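PDB 2EWC: translation initiation inhibitor, which is of unknown function but belongs to the widespread YjgF family and is named as a putative inhibitor of translation initiation. Local coordinates for residues R5-N10 against T16-A21; Q41-F46 against E80-E85. One frame throughout, in Å; residues are numbered along the deposited sequence.

Contact 1 (R5-N10 against T16-A21)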
loop_
_atom_site.group_PDB
_atom_site.type_symbol
_atom_site.label_atom_id
_atom_site.label_comp_id
_atom_site.label_asym_id
_atom_site.label_seq_id
_atom_site.Cartn_x
_atom_site.Cartn_y
_atom_site.Cartn_z
ATOM N N ARG B 5 30.040 3.868 -41.884
ATOM C CA ARG B 5 31.298 3.160 -41.991
ATOM C C ARG B 5 31.227 1.887 -41.181
ATOM O O ARG B 5 30.731 1.895 -40.052
ATOM C CB ARG B 5 32.450 4.039 -41.527
ATOM C CG ARG B 5 32.538 5.372 -42.255
ATOM C CD ARG B 5 33.364 6.344 -41.429
ATOM N NE ARG B 5 34.104 7.293 -42.261
ATOM C CZ ARG B 5 35.205 6.996 -42.951
ATOM N NH1 ARG B 5 35.723 5.769 -42.932
ATOM N NH2 ARG B 5 35.787 7.934 -43.681
ATOM N N ARG B 6 31.731 0.803 -41.760
ATOM C CA ARG B 6 31.699 -0.511 -41.136
ATOM C C ARG B 6 33.135 -1.016 -40.863
ATOM O O ARG B 6 33.927 -1.130 -41.792
ATOM C CB ARG B 6 30.911 -1.475 -42.033
ATOM C CG ARG B 6 29.424 -1.073 -42.186
ATOM C CD ARG B 6 28.735 -1.789 -43.343
ATOM N NE ARG B 6 27.274 -1.688 -43.243
ATOM C CZ ARG B 6 26.533 -0.745 -43.828
ATOM N NH1 ARG B 6 25.215 -0.752 -43.664
ATOM N NH2 ARG B 6 27.100 0.198 -44.585
ATOM N N TYR B 7 33.458 -1.300 -39.601
ATOM C CA TYR B 7 34.819 -1.702 -39.197
ATOM C C TYR B 7 34.819 -3.119 -38.659
ATOM O O TYR B 7 33.784 -3.585 -38.195
ATOM C CB TYR B 7 35.341 -0.801 -38.080
ATOM C CG TYR B 7 35.436 0.665 -38.413
ATOM C CD1 TYR B 7 36.662 1.249 -38.721
ATOM C CD2 TYR B 7 34.306 1.481 -38.375
ATOM C CE1 TYR B 7 36.751 2.621 -39.014
ATOM C CE2 TYR B 7 34.380 2.839 -38.664
ATOM C CZ TYR B 7 35.598 3.400 -38.989
ATOM O OH TYR B 7 35.664 4.740 -39.262
ATOM N N ASP B 8 35.963 -3.800 -38.708
ATOM C CA ASP B 8 36.070 -5.153 -38.161
ATOM C C ASP B 8 34.971 -6.090 -38.715
ATOM O O ASP B 8 34.273 -6.784 -37.958
ATOM C CB ASP B 8 35.982 -5.080 -36.627
ATOM C CG ASP B 8 36.433 -6.359 -35.951
ATOM O OD1 ASP B 8 37.276 -7.070 -36.555
ATOM O OD2 ASP B 8 35.946 -6.644 -34.821
ATOM N N VAL B 9 34.806 -6.079 -40.034
ATOM C CA VAL B 9 33.782 -6.860 -40.714
ATOM C C VAL B 9 34.145 -8.338 -40.723
ATOM O O VAL B 9 35.280 -8.703 -41.016
ATOM C CB VAL B 9 33.578 -6.361 -42.144
ATOM C CG1 VAL B 9 32.676 -7.289 -42.925
ATOM C CG2 VAL B 9 32.984 -4.967 -42.121
ATOM N N ASN B 10 33.177 -9.184 -40.377
ATOM C CA ASN B 10 33.365 -10.630 -40.411
ATOM C C ASN B 10 32.578 -11.222 -41.573
ATOM O O ASN B 10 31.369 -11.375 -41.498
ATOM C CB ASN B 10 32.984 -11.263 -39.057
ATOM C CG ASN B 10 33.338 -12.752 -38.974
ATOM O OD1 ASN B 10 33.275 -13.465 -39.960
ATOM N ND2 ASN B 10 33.677 -13.223 -37.778
ATOM N N THR B 16 29.112 -6.903 -38.834
ATOM C CA THR B 16 30.139 -5.887 -38.710
ATOM C C THR B 16 30.446 -5.673 -37.227
ATOM O O THR B 16 29.518 -5.478 -36.408
ATOM C CB THR B 16 29.669 -4.560 -39.353
ATOM O OG1 THR B 16 29.486 -4.760 -40.765
ATOM C CG2 THR B 16 30.670 -3.453 -39.119
ATOM N N GLY B 17 31.734 -5.714 -36.878
ATOM C CA GLY B 17 32.157 -5.630 -35.481
ATOM C C GLY B 17 31.773 -4.302 -34.853
ATOM O O GLY B 17 31.343 -4.249 -33.708
ATOM N N LEU B 18 31.935 -3.226 -35.613
ATOM C CA LEU B 18 31.571 -1.902 -35.151
ATOM C C LEU B 18 31.069 -1.079 -36.341
ATOM O O LEU B 18 31.793 -0.911 -37.342
ATOM C CB LEU B 18 32.787 -1.191 -34.538
ATOM C CG LEU B 18 32.500 0.248 -34.098
ATOM C CD1 LEU B 18 31.759 0.238 -32.776
ATOM C CD2 LEU B 18 33.758 1.079 -33.996
ATOM N N VAL B 19 29.857 -0.547 -36.222
ATOM C CA VAL B 19 29.272 0.277 -37.265
ATOM C C VAL B 19 29.257 1.697 -36.746
ATOM O O VAL B 19 28.776 1.944 -35.642
ATOM C CB VAL B 19 27.849 -0.142 -37.613
ATOM C CG1 VAL B 19 27.272 0.769 -38.705
ATOM C CG2 VAL B 19 27.789 -1.587 -38.054
ATOM N N GLU B 20 29.831 2.624 -37.517
ATOM C CA GLU B 20 29.809 4.038 -37.185
ATOM C C GLU B 20 28.704 4.684 -38.016
ATOM O O GLU B 20 28.671 4.518 -39.237
ATOM C CB GLU B 20 31.171 4.669 -37.517
ATOM C CG GLU B 20 31.249 6.196 -37.347
ATOM C CD GLU B 20 32.456 6.805 -38.086
ATOM O OE1 GLU B 20 33.537 6.176 -38.140
ATOM O OE2 GLU B 20 32.310 7.919 -38.626
ATOM N N ALA B 21 27.816 5.423 -37.345
ATOM C CA ALA B 21 26.678 6.062 -37.957
ATOM C C ALA B 21 26.581 7.437 -37.335
ATOM O O ALA B 21 26.040 7.593 -36.244
ATOM C CB ALA B 21 25.393 5.249 -37.670
#
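Tyr7 and Glu20 meet through their polar ends: the phenol OH donates to OE1 of the carboxylate, with OH to OE1 at 2.8 Å. OE1 lies at the edge of the ring, and the ring and carboxylate planes are only 18° apart. Glu20 gets there with CG anti to its backbone N (chi1 174°) and an extended chain. Arg5 runs alongside Glu20 on the same face of the sheet and points the same way. Its touch is made by the aliphatic part, CD standing 3.3 Å from Glu20 OE1. The charges are near but form no salt bridge, since Arg5 NE and Glu20 OE2 are 4.1 Å apart.

Backbone bonds join the strands as an antiparallel beta hairpin. Arg5 and Glu20 form a hydrogen-bonded pair, with Glu20 N to Arg5 O at 2.8 Å and a return bond from Arg5 N to Glu20 O. Tyr7 N bonds to Leu18 O. Gly17 and Leu18 both face Tyr7, a classic beta bulge. At this bulge the return bond from Leu18 N to Tyr7 O is longer, 3.2 Å, and its donor stands above the carbonyl plane. Within the bulge, Gly17 N bonds to Asp8 O, bent to 140°. The Asp8 carboxylate is held by salt bridges to Arg51 and Arg52 of the helix 38-54.

Van der Waals contact is made on the other face. Thr16 CG2 packs on Arg6 CB at 3.5 Å, the two side chains crossing at about a right angle. The Val9 CG2 methyl lies against the Thr16 hydroxyl, 3.8 Å from OG1. The polar ends turn to another chain: Thr16 OG1 hydrogen-bonds to Tyr91 O of the second subunit, and Arg6 NH1 to Asp61 O of that subunit.

Contact 2 (Q41-F46 against E80-E85)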
loop_
_atom_site.group_PDB
_atom_site.type_symbol
_atom_site.label_atom_id
_atom_site.label_comp_id
_atom_site.label_asym_id
_atom_site.label_seq_id
_atom_site.Cartn_x
_atom_site.Cartn_y
_atom_site.Cartn_z
ATOM N N GLN B 41 35.757 -14.736 -19.020
ATOM C CA GLN B 41 34.993 -14.526 -20.265
ATOM C C GLN B 41 34.407 -13.142 -20.284
ATOM O O GLN B 41 34.272 -12.554 -21.341
ATOM C CB GLN B 41 33.901 -15.582 -20.471
ATOM C CG GLN B 41 34.469 -16.939 -20.756
ATOM C CD GLN B 41 33.458 -17.891 -21.318
ATOM O OE1 GLN B 41 32.433 -17.485 -21.865
ATOM N NE2 GLN B 41 33.740 -19.178 -21.196
ATOM N N ILE B 42 34.057 -12.637 -19.102
ATOM C CA ILE B 42 33.593 -11.270 -18.958
ATOM C C ILE B 42 34.724 -10.282 -19.299
ATOM O O ILE B 42 34.516 -9.375 -20.115
ATOM C CB ILE B 42 32.997 -10.995 -17.560
ATOM C CG1 ILE B 42 31.715 -11.837 -17.359
ATOM C CG2 ILE B 42 32.696 -9.479 -17.400
ATOM C CD1 ILE B 42 31.245 -11.928 -15.916
ATOM N N ASN B 43 35.908 -10.474 -18.707
ATOM C CA ASN B 43 37.101 -9.690 -19.106
ATOM C C ASN B 43 37.462 -9.823 -20.585
ATOM O O ASN B 43 37.827 -8.845 -21.215
ATOM C CB ASN B 43 38.317 -10.030 -18.245
ATOM C CG ASN B 43 38.240 -9.408 -16.859
ATOM O OD1 ASN B 43 38.511 -10.067 -15.845
ATOM N ND2 ASN B 43 37.848 -8.143 -16.805
ATOM N N GLY B 44 37.372 -11.032 -21.122
ATOM C CA GLY B 44 37.597 -11.265 -22.532
ATOM C C GLY B 44 36.590 -10.513 -23.395
ATOM O O GLY B 44 36.953 -9.943 -24.412
ATOM N N ALA B 45 35.321 -10.503 -22.999
ATOM C CA ALA B 45 34.336 -9.797 -23.796
ATOM C C ALA B 45 34.657 -8.296 -23.796
ATOM O O ALA B 45 34.598 -7.657 -24.839
ATOM C CB ALA B 45 32.968 -10.051 -23.274
ATOM N N PHE B 46 35.009 -7.746 -22.630
ATOM C CA PHE B 46 35.286 -6.322 -22.506
ATOM C C PHE B 46 36.600 -5.929 -23.210
ATOM O O PHE B 46 36.732 -4.786 -23.665
ATOM C CB PHE B 46 35.333 -5.882 -21.040
ATOM C CG PHE B 46 33.978 -5.826 -20.354
ATOM C CD1 PHE B 46 32.836 -5.443 -21.039
ATOM C CD2 PHE B 46 33.872 -6.090 -18.990
ATOM C CE1 PHE B 46 31.595 -5.363 -20.389
ATOM C CE2 PHE B 46 32.633 -6.007 -18.335
ATOM C CZ PHE B 46 31.500 -5.646 -19.040
ATOM N N GLU B 80 29.423 -7.164 -12.419
ATOM C CA GLU B 80 29.388 -5.873 -11.743
ATOM C C GLU B 80 30.719 -5.514 -11.099
ATOM O O GLU B 80 31.124 -4.341 -11.145
ATOM C CB GLU B 80 28.294 -5.842 -10.685
ATOM C CG GLU B 80 26.926 -5.610 -11.296
ATOM C CD GLU B 80 25.840 -5.496 -10.252
ATOM O OE1 GLU B 80 26.107 -5.782 -9.064
ATOM O OE2 GLU B 80 24.715 -5.119 -10.626
ATOM N N LYS B 81 31.382 -6.514 -10.503
ATOM C CA LYS B 81 32.733 -6.351 -9.948
ATOM C C LYS B 81 33.727 -5.934 -11.039
ATOM O O LYS B 81 34.551 -5.044 -10.840
ATOM C CB LYS B 81 33.221 -7.651 -9.271
ATOM C CG LYS B 81 34.670 -7.575 -8.768
ATOM C CD LYS B 81 35.228 -8.922 -8.197
ATOM C CE LYS B 81 36.686 -8.705 -7.718
ATOM N NZ LYS B 81 37.387 -9.939 -7.247
HETATM N N MSE B 82 33.640 -6.597 -12.188
HETATM C CA MSE B 82 34.544 -6.349 -13.304
HETATM C C MSE B 82 34.292 -4.984 -13.956
HETATM O O MSE B 82 35.223 -4.318 -14.413
HETATM C CB MSE B 82 34.382 -7.465 -14.337
HETATM C CG MSE B 82 35.663 -8.216 -14.649
HETATM SE SE MSE B 82 36.658 -8.819 -13.227
HETATM C CE MSE B 82 37.085 -7.350 -12.368
ATOM N N ILE B 83 33.024 -4.585 -13.995
ATOM C CA ILE B 83 32.631 -3.270 -14.486
ATOM C C ILE B 83 33.265 -2.162 -13.621
ATOM O O ILE B 83 33.862 -1.215 -14.142
ATOM C CB ILE B 83 31.101 -3.142 -14.542
ATOM C CG1 ILE B 83 30.566 -3.921 -15.757
ATOM C CG2 ILE B 83 30.660 -1.653 -14.620
ATOM C CD1 ILE B 83 29.037 -4.001 -15.806
ATOM N N LYS B 84 33.169 -2.321 -12.303
ATOM C CA LYS B 84 33.659 -1.308 -11.386
ATOM C C LYS B 84 35.174 -1.148 -11.511
ATOM O O LYS B 84 35.675 -0.036 -11.467
ATOM C CB LYS B 84 33.170 -1.565 -9.958
ATOM C CG LYS B 84 31.658 -1.350 -9.879
ATOM C CD LYS B 84 31.119 -1.295 -8.497
ATOM C CE LYS B 84 30.553 -2.614 -8.076
ATOM N NZ LYS B 84 30.487 -2.665 -6.581
ATOM N N GLU B 85 35.875 -2.252 -11.762
ATOM C CA GLU B 85 37.327 -2.219 -11.987
ATOM C C GLU B 85 37.746 -1.639 -13.351
ATOM O O GLU B 85 38.795 -1.006 -13.464
ATOM C CB GLU B 85 37.927 -3.615 -11.791
ATOM C CG GLU B 85 37.865 -4.136 -10.332
ATOM C CD GLU B 85 38.449 -5.549 -10.178
ATOM O OE1 GLU B 85 39.006 -6.056 -11.191
ATOM O OE2 GLU B 85 38.350 -6.152 -9.068
#
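Two helices of the YjgF-type alpha/beta fold, 38-54 and 76-87, meet here beside the sheet. Their segments 41-46 and 80-85 run in roughly the same direction, 43° apart, and their axes come no closer than 10.3 Å. At that spacing the side chains make the contact. No hydrogen bond crosses it.

Met82, present as selenomethionine, gives the largest share of the buried surface. Its CB meets Ile42 CG2 at 4.0 Å, the two side chains crossing at a slant. The bend at chi2 (49°) brings SE back beside the end of Asn43, next to CG. The Asn43 side chain crosses that of Met82 at about a right angle.

One turn after Ile42, Phe46 reaches Ile83, the residue after Met82. The ring touches with its far end: CZ lies 3.8 Å from Ile83 CG1, and CE2 is 3.9 Å from the same atom. With chi1 at -73°, Phe46 CG lies opposite its own carbonyl carbon, and the ring extends toward the helix 76-87. Ile83 offers its longer branch.

On the far side of the helix 76-87, Glu80 makes a salt bridge to Arg13 of the third subunit. Ile83 also packs on Gly14 of that subunit. Met66 of strand 63-70 touches both Phe46 and Ile83, which ties this end of the contact to the sheet. Phe112 packs on Ile42, and Val114 on Phe46, both from strand 112-119.

How the contacts relate
Contact 1 lies toward the edge of the chain and is partly buried. Contact 2 is buried and nearer the centre, on the opposite side of it. Their centres are 23 Å apart and they do not touch. Contact 1 joins neighbouring strands of one hairpin, close in sequence. Contact 2 joins two helical segments with 33 residues between them. The chemistry follows: backbone hydrogen bonds and polar side chains in contact 1, mostly apolar side chains with no crossing bond in contact 2. Helix 38-54 takes part in contact 2, and its later part also borders contact 1. Each contact also borders another subunit, the second for contact 1 and the third for contact 2.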